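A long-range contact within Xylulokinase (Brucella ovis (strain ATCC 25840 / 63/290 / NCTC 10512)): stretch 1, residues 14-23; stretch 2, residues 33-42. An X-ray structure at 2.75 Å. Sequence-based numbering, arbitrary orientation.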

ATOM      1  N   ASP A  14      -2.809 -12.956   1.788  1.00 37.46           N
ATOM      2  CA  ASP A  14      -2.536 -11.561   2.125  1.00 37.37           C
ATOM      3  C   ASP A  14      -2.403 -11.449   3.634  1.00 33.83           C
ATOM      4  O   ASP A  14      -3.382 -11.601   4.370  1.00 49.38           O
ATOM      5  N   LEU A  15      -1.199 -11.156   4.086  1.00 23.25           N
ATOM      6  CA  LEU A  15      -0.938 -10.903   5.499  1.00 29.75           C
ATOM      7  C   LEU A  15      -1.074  -9.385   5.719  1.00 37.17           C
ATOM      8  O   LEU A  15      -0.154  -8.596   5.467  1.00 27.46           O
ATOM      9  N   GLY A  16      -2.257  -8.954   6.128  1.00 36.27           N
ATOM     10  CA  GLY A  16      -2.468  -7.549   6.390  1.00 34.08           C
ATOM     11  C   GLY A  16      -2.208  -7.228   7.845  1.00 46.76           C
ATOM     12  O   GLY A  16      -1.887  -8.084   8.671  1.00 39.19           O
ATOM     13  N   THR A  17      -2.378  -5.959   8.175  1.00 50.06           N
ATOM     14  CA  THR A  17      -2.148  -5.599   9.558  1.00 45.93           C
ATOM     15  C   THR A  17      -3.316  -6.059  10.434  1.00 51.20           C
ATOM     16  O   THR A  17      -3.101  -6.496  11.571  1.00 53.07           O
ATOM     17  N   SER A  18      -4.537  -6.050   9.903  1.00 48.06           N
ATOM     18  CA  SER A  18      -5.727  -6.463  10.639  1.00 38.90           C
ATOM     19  C   SER A  18      -6.061  -7.946  10.469  1.00 46.24           C
ATOM     20  O   SER A  18      -6.929  -8.459  11.191  1.00 40.93           O
ATOM     21  N   GLY A  19      -5.443  -8.639   9.514  1.00 48.61           N
ATOM     22  CA  GLY A  19      -5.710 -10.060   9.383  1.00 40.13           C
ATOM     23  C   GLY A  19      -4.988 -10.701   8.213  1.00 45.17           C
ATOM     24  O   GLY A  19      -4.259 -10.057   7.451  1.00 47.54           O
ATOM     25  N   VAL A  20      -5.194 -12.007   8.100  1.00 44.51           N
ATOM     26  CA  VAL A  20      -4.653 -12.824   7.026  1.00 30.95           C
ATOM     27  C   VAL A  20      -5.835 -13.259   6.172  1.00 42.19           C
ATOM     28  O   VAL A  20      -6.778 -13.875   6.684  1.00 38.75           O
ATOM     29  N   LYS A  21      -5.795 -12.920   4.883  1.00 39.99           N
ATOM     30  CA  LYS A  21      -6.825 -13.284   3.924  1.00 33.69           C
ATOM     31  C   LYS A  21      -6.278 -14.397   3.048  1.00 46.03           C
ATOM     32  O   LYS A  21      -5.105 -14.372   2.676  1.00 49.93           O
ATOM     33  N   ALA A  22      -7.095 -15.421   2.806  1.00 46.91           N
ATOM     34  CA  ALA A  22      -6.726 -16.537   1.945  1.00 37.49           C
ATOM     35  C   ALA A  22      -7.720 -16.599   0.801  1.00 45.44           C
ATOM     36  O   ALA A  22      -8.924 -16.701   1.032  1.00 61.83           O
ATOM     37  N   LEU A  23      -7.222 -16.583  -0.427  1.00 44.94           N
ATOM     38  CA  LEU A  23      -8.086 -16.505  -1.592  1.00 47.00           C
ATOM     39  C   LEU A  23      -7.701 -17.610  -2.554  1.00 52.81           C
ATOM     40  O   LEU A  23      -6.528 -17.732  -2.927  1.00 47.03           O
ATOM     41  N   GLY A  33     -13.151 -19.636  -3.240  1.00 65.19           N
ATOM     42  CA  GLY A  33     -13.471 -19.475  -1.839  1.00 62.46           C
ATOM     43  C   GLY A  33     -12.439 -18.567  -1.208  1.00 55.67           C
ATOM     44  O   GLY A  33     -11.366 -18.324  -1.773  1.00 59.99           O
ATOM     45  N   ALA A  34     -12.780 -18.082  -0.019  1.00 50.06           N
ATOM     46  CA  ALA A  34     -11.911 -17.173   0.710  1.00 46.51           C
ATOM     47  C   ALA A  34     -12.151 -17.357   2.196  1.00 48.80           C
ATOM     48  O   ALA A  34     -13.255 -17.699   2.617  1.00 46.86           O
ATOM     49  N   ALA A  35     -11.116 -17.113   2.993  1.00 49.75           N
ATOM     50  CA  ALA A  35     -11.252 -17.233   4.437  1.00 56.58           C
ATOM     51  C   ALA A  35     -10.369 -16.183   5.091  1.00 65.36           C
ATOM     52  O   ALA A  35      -9.415 -15.686   4.491  1.00 58.85           O
ATOM     53  N   HIS A  36     -10.703 -15.856   6.336  1.00 78.45           N
ATOM     54  CA  HIS A  36     -10.040 -14.801   7.087  1.00 74.50           C
ATOM     55  C   HIS A  36      -9.577 -15.339   8.433  1.00 75.74           C
ATOM     56  O   HIS A  36     -10.287 -16.113   9.084  1.00 88.95           O
ATOM     57  N   GLY A  37      -8.416 -14.865   8.873  1.00 66.86           N
ATOM     58  CA  GLY A  37      -7.921 -15.126  10.206  1.00 57.00           C
ATOM     59  C   GLY A  37      -7.571 -13.809  10.853  1.00 58.03           C
ATOM     60  O   GLY A  37      -6.831 -13.019  10.264  1.00 66.48           O
ATOM     61  N   GLU A  38      -8.124 -13.537  12.033  1.00 52.38           N
ATOM     62  CA  GLU A  38      -7.989 -12.229  12.658  1.00 53.61           C
ATOM     63  C   GLU A  38      -6.605 -12.016  13.260  1.00 53.91           C
ATOM     64  O   GLU A  38      -5.912 -12.960  13.648  1.00 52.89           O
ATOM     65  N   LEU A  39      -6.197 -10.750  13.299  1.00 50.71           N
ATOM     66  CA  LEU A  39      -4.935 -10.340  13.892  1.00 44.42           C
ATOM     67  C   LEU A  39      -5.177  -9.144  14.795  1.00 46.45           C
ATOM     68  O   LEU A  39      -6.018  -8.288  14.511  1.00 46.90           O
ATOM     69  N   ASP A  40      -4.390  -9.071  15.857  1.00 47.25           N
ATOM     70  CA  ASP A  40      -4.426  -7.965  16.792  1.00 45.65           C
ATOM     71  C   ASP A  40      -3.153  -7.163  16.614  1.00 50.85           C
ATOM     72  O   ASP A  40      -2.184  -7.634  16.012  1.00 42.82           O
ATOM     73  N   VAL A  41      -3.171  -5.934  17.121  1.00 48.34           N
ATOM     74  CA  VAL A  41      -2.008  -5.059  17.099  1.00 39.81           C
ATOM     75  C   VAL A  41      -1.690  -4.694  18.540  1.00 38.74           C
ATOM     76  O   VAL A  41      -2.599  -4.406  19.325  1.00 42.61           O
ATOM     77  N   SER A  42      -0.417  -4.764  18.911  1.00 45.05           N
ATOM     78  CA  SER A  42      -0.013  -4.392  20.261  1.00 37.33           C
ATOM     79  C   SER A  42       0.665  -3.026  20.208  1.00 48.76           C
ATOM     80  O   SER A  42       1.497  -2.772  19.337  1.00 60.00           O
TER

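Side-chain packing between residues 14-23 and 33-42 of xylulokinase, two stretches whose strands 19-23 and 33-38 pair antiparallel (166° between their directions); 591 Å² is buried between the stretches. Backbone hydrogen bonds mark the register in which the side chains meet. Val20 pairs with Gly37 through Val20 N to Gly37 O (2.9 Å) and Gly37 N to Val20 O (2.9 Å); Ala22 pairs with Ala35 through Ala22 N to Ala35 O (2.9 Å) and Ala35 N to Ala22 O (3.0 Å). Beyond the end of the strand, Leu39 N reaches Ser18 O (3.2 Å), with a more bent geometry (143° at the hydrogen). CA-H...O contacts accompany these bonds: His36 CA to Val20 O (3.4 Å) and Lys21 CA to Ala35 O (3.6 Å) between the two pairs, and Ala34 CA to Ala22 O (3.0 Å), the shortest, beyond Ala22-Ala35.

Apolar packing centres on Leu39, whose side chain points toward stretch 1 and whose residue has the largest area covered by the other stretch. Its chi1 is m and chi2 t, a conformation that places CD1 3.8 Å from Leu15 CD1 and 4.1 Å from Val20 CG2; the same Leu39 CD1 also lies 3.4 Å from Gly16 O and 3.8 Å from Gly19 CA. Leu15 (chi1 t, chi2 p) starts away from stretch 2, yet its end comes back to meet Leu39. Val20 (chi1 t) shares its face of the sheet with Ala22 and Ala35, where the two alanines offer only methyl groups. Val41, also t and pointing toward stretch 1, brings CG2 to 4.0 Å from both Thr17 O and Thr17 OG1, although the Thr17 CA-to-CB bond points away.

The other face carries Lys21, Leu23, Ala34, His36 and Glu38. Leu23 (chi1 t, chi2 p) sets CD1 3.9 Å from Ala34 CB and 3.7 Å from Gly33 O. The aliphatic part of Lys21 joins this patch, with CE 3.8 Å from Ala34 CB, while its NZ is hydrogen-bonded elsewhere in the structure.

His36 (chi1 t, chi2 -101°) lays its ring beside Gly19, with NE2 3.8 Å from Gly19 CA. The absence of a side chain there makes room: an ideal CB on Gly19 would sit 2.4 Å from His36 CE1 and 2.9 Å from Gly37 O, both clashes. At the ring edge are Ser18 O, 4.1 Å from His36 CE1, and Lys21 CG, 4.4 Å from His36 CD2.

No side chain makes a hydrogen bond or salt bridge across the contact; its polar partners are backbone groups.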

ATOM      1  CB  ASP A  14      -3.624 -10.612   1.613  1.00 42.81           C
ATOM      2  CG  ASP A  14      -3.234  -9.134   1.778  1.00 49.62           C
ATOM      3  OD1 ASP A  14      -2.018  -8.842   1.852  1.00 54.02           O
ATOM      4  OD2 ASP A  14      -4.129  -8.270   1.856  1.00 49.79           O
ATOM      5  CB  LEU A  15       0.424 -11.485   5.867  1.00 26.16           C
ATOM      6  CG  LEU A  15       1.161 -11.089   7.137  1.00 35.19           C
ATOM      7  CD1 LEU A  15       0.200 -11.198   8.268  1.00 36.37           C
ATOM      8  CD2 LEU A  15       2.398 -12.003   7.331  1.00 32.08           C
ATOM      9  CB  THR A  17      -1.824  -4.103   9.636  1.00 43.65           C
ATOM     10  OG1 THR A  17      -2.300  -3.559  10.865  1.00 47.46           O
ATOM     11  CG2 THR A  17      -2.386  -3.343   8.442  1.00 48.21           C
ATOM     12  CB  SER A  18      -6.926  -5.628  10.188  1.00 45.52           C
ATOM     13  OG  SER A  18      -7.347  -6.051   8.894  1.00 51.79           O
ATOM     14  CB  VAL A  20      -3.887 -14.035   7.575  1.00 37.43           C
ATOM     15  CG1 VAL A  20      -3.516 -15.011   6.443  1.00 32.92           C
ATOM     16  CG2 VAL A  20      -2.658 -13.579   8.367  1.00 38.40           C
ATOM     17  CB  LYS A  21      -7.235 -12.086   3.060  1.00 30.34           C
ATOM     18  CG  LYS A  21      -8.717 -12.082   2.650  1.00 47.31           C
ATOM     19  CD  LYS A  21      -8.920 -12.042   1.146  1.00 53.27           C
ATOM     20  CE  LYS A  21     -10.359 -12.371   0.757  1.00 64.71           C
ATOM     21  NZ  LYS A  21     -11.208 -11.184   0.413  1.00 62.79           N
ATOM     22  CB  ALA A  22      -6.714 -17.850   2.715  1.00 36.06           C
ATOM     23  CB  LEU A  23      -7.964 -15.148  -2.280  1.00 34.70           C
ATOM     24  CG  LEU A  23      -8.909 -14.914  -3.448  1.00 41.96           C
ATOM     25  CD1 LEU A  23     -10.329 -14.957  -2.984  1.00 38.32           C
ATOM     26  CD2 LEU A  23      -8.606 -13.588  -4.068  1.00 49.44           C
ATOM     27  CB  ALA A  34     -12.164 -15.717   0.331  1.00 47.61           C
ATOM     28  CB  ALA A  35     -10.905 -18.634   4.945  1.00 57.40           C
ATOM     29  CB  HIS A  36     -10.989 -13.610   7.303  1.00 76.84           C
ATOM     30  CG  HIS A  36     -10.293 -12.340   7.667  1.00 77.50           C
ATOM     31  ND1 HIS A  36     -10.232 -11.867   8.962  1.00 78.80           N
ATOM     32  CD2 HIS A  36      -9.621 -11.444   6.906  1.00 74.40           C
ATOM     33  CE1 HIS A  36      -9.551 -10.733   8.982  1.00 75.15           C
ATOM     34  NE2 HIS A  36      -9.168 -10.456   7.747  1.00 73.63           N
ATOM     35  CB  GLU A  38      -9.019 -12.040  13.757  1.00 57.66           C
ATOM     36  CG  GLU A  38     -10.418 -11.886  13.257  1.00 74.75           C
ATOM     37  CD  GLU A  38     -11.330 -11.419  14.357  1.00 99.47           C
ATOM     38  OE1 GLU A  38     -12.312 -10.718  14.049  1.00111.79           O
ATOM     39  OE2 GLU A  38     -11.054 -11.737  15.537  1.00104.78           O
ATOM     40  CB  LEU A  39      -3.904  -9.951  12.839  1.00 39.33           C
ATOM     41  CG  LEU A  39      -3.143 -11.076  12.177  1.00 43.13           C
ATOM     42  CD1 LEU A  39      -2.305 -10.502  11.036  1.00 30.74           C
ATOM     43  CD2 LEU A  39      -2.321 -11.823  13.221  1.00 43.42           C
ATOM     44  CB  ASP A  40      -4.544  -8.455  18.234  1.00 49.56           C
ATOM     45  CG  ASP A  40      -5.947  -8.465  18.708  1.00 67.53           C
ATOM     46  OD1 ASP A  40      -6.717  -7.642  18.184  1.00 78.19           O
ATOM     47  OD2 ASP A  40      -6.280  -9.280  19.596  1.00 76.88           O
ATOM     48  CB  VAL A  41      -2.270  -3.812  16.233  1.00 41.13           C
ATOM     49  CG1 VAL A  41      -1.135  -2.808  16.341  1.00 32.28           C
ATOM     50  CG2 VAL A  41      -2.503  -4.223  14.787  1.00 44.06           C
ATOM     51  CB  SER A  42       0.889  -5.463  20.867  1.00 37.53           C
ATOM     52  OG  SER A  42       1.965  -4.886  21.568  1.00 55.36           O
TER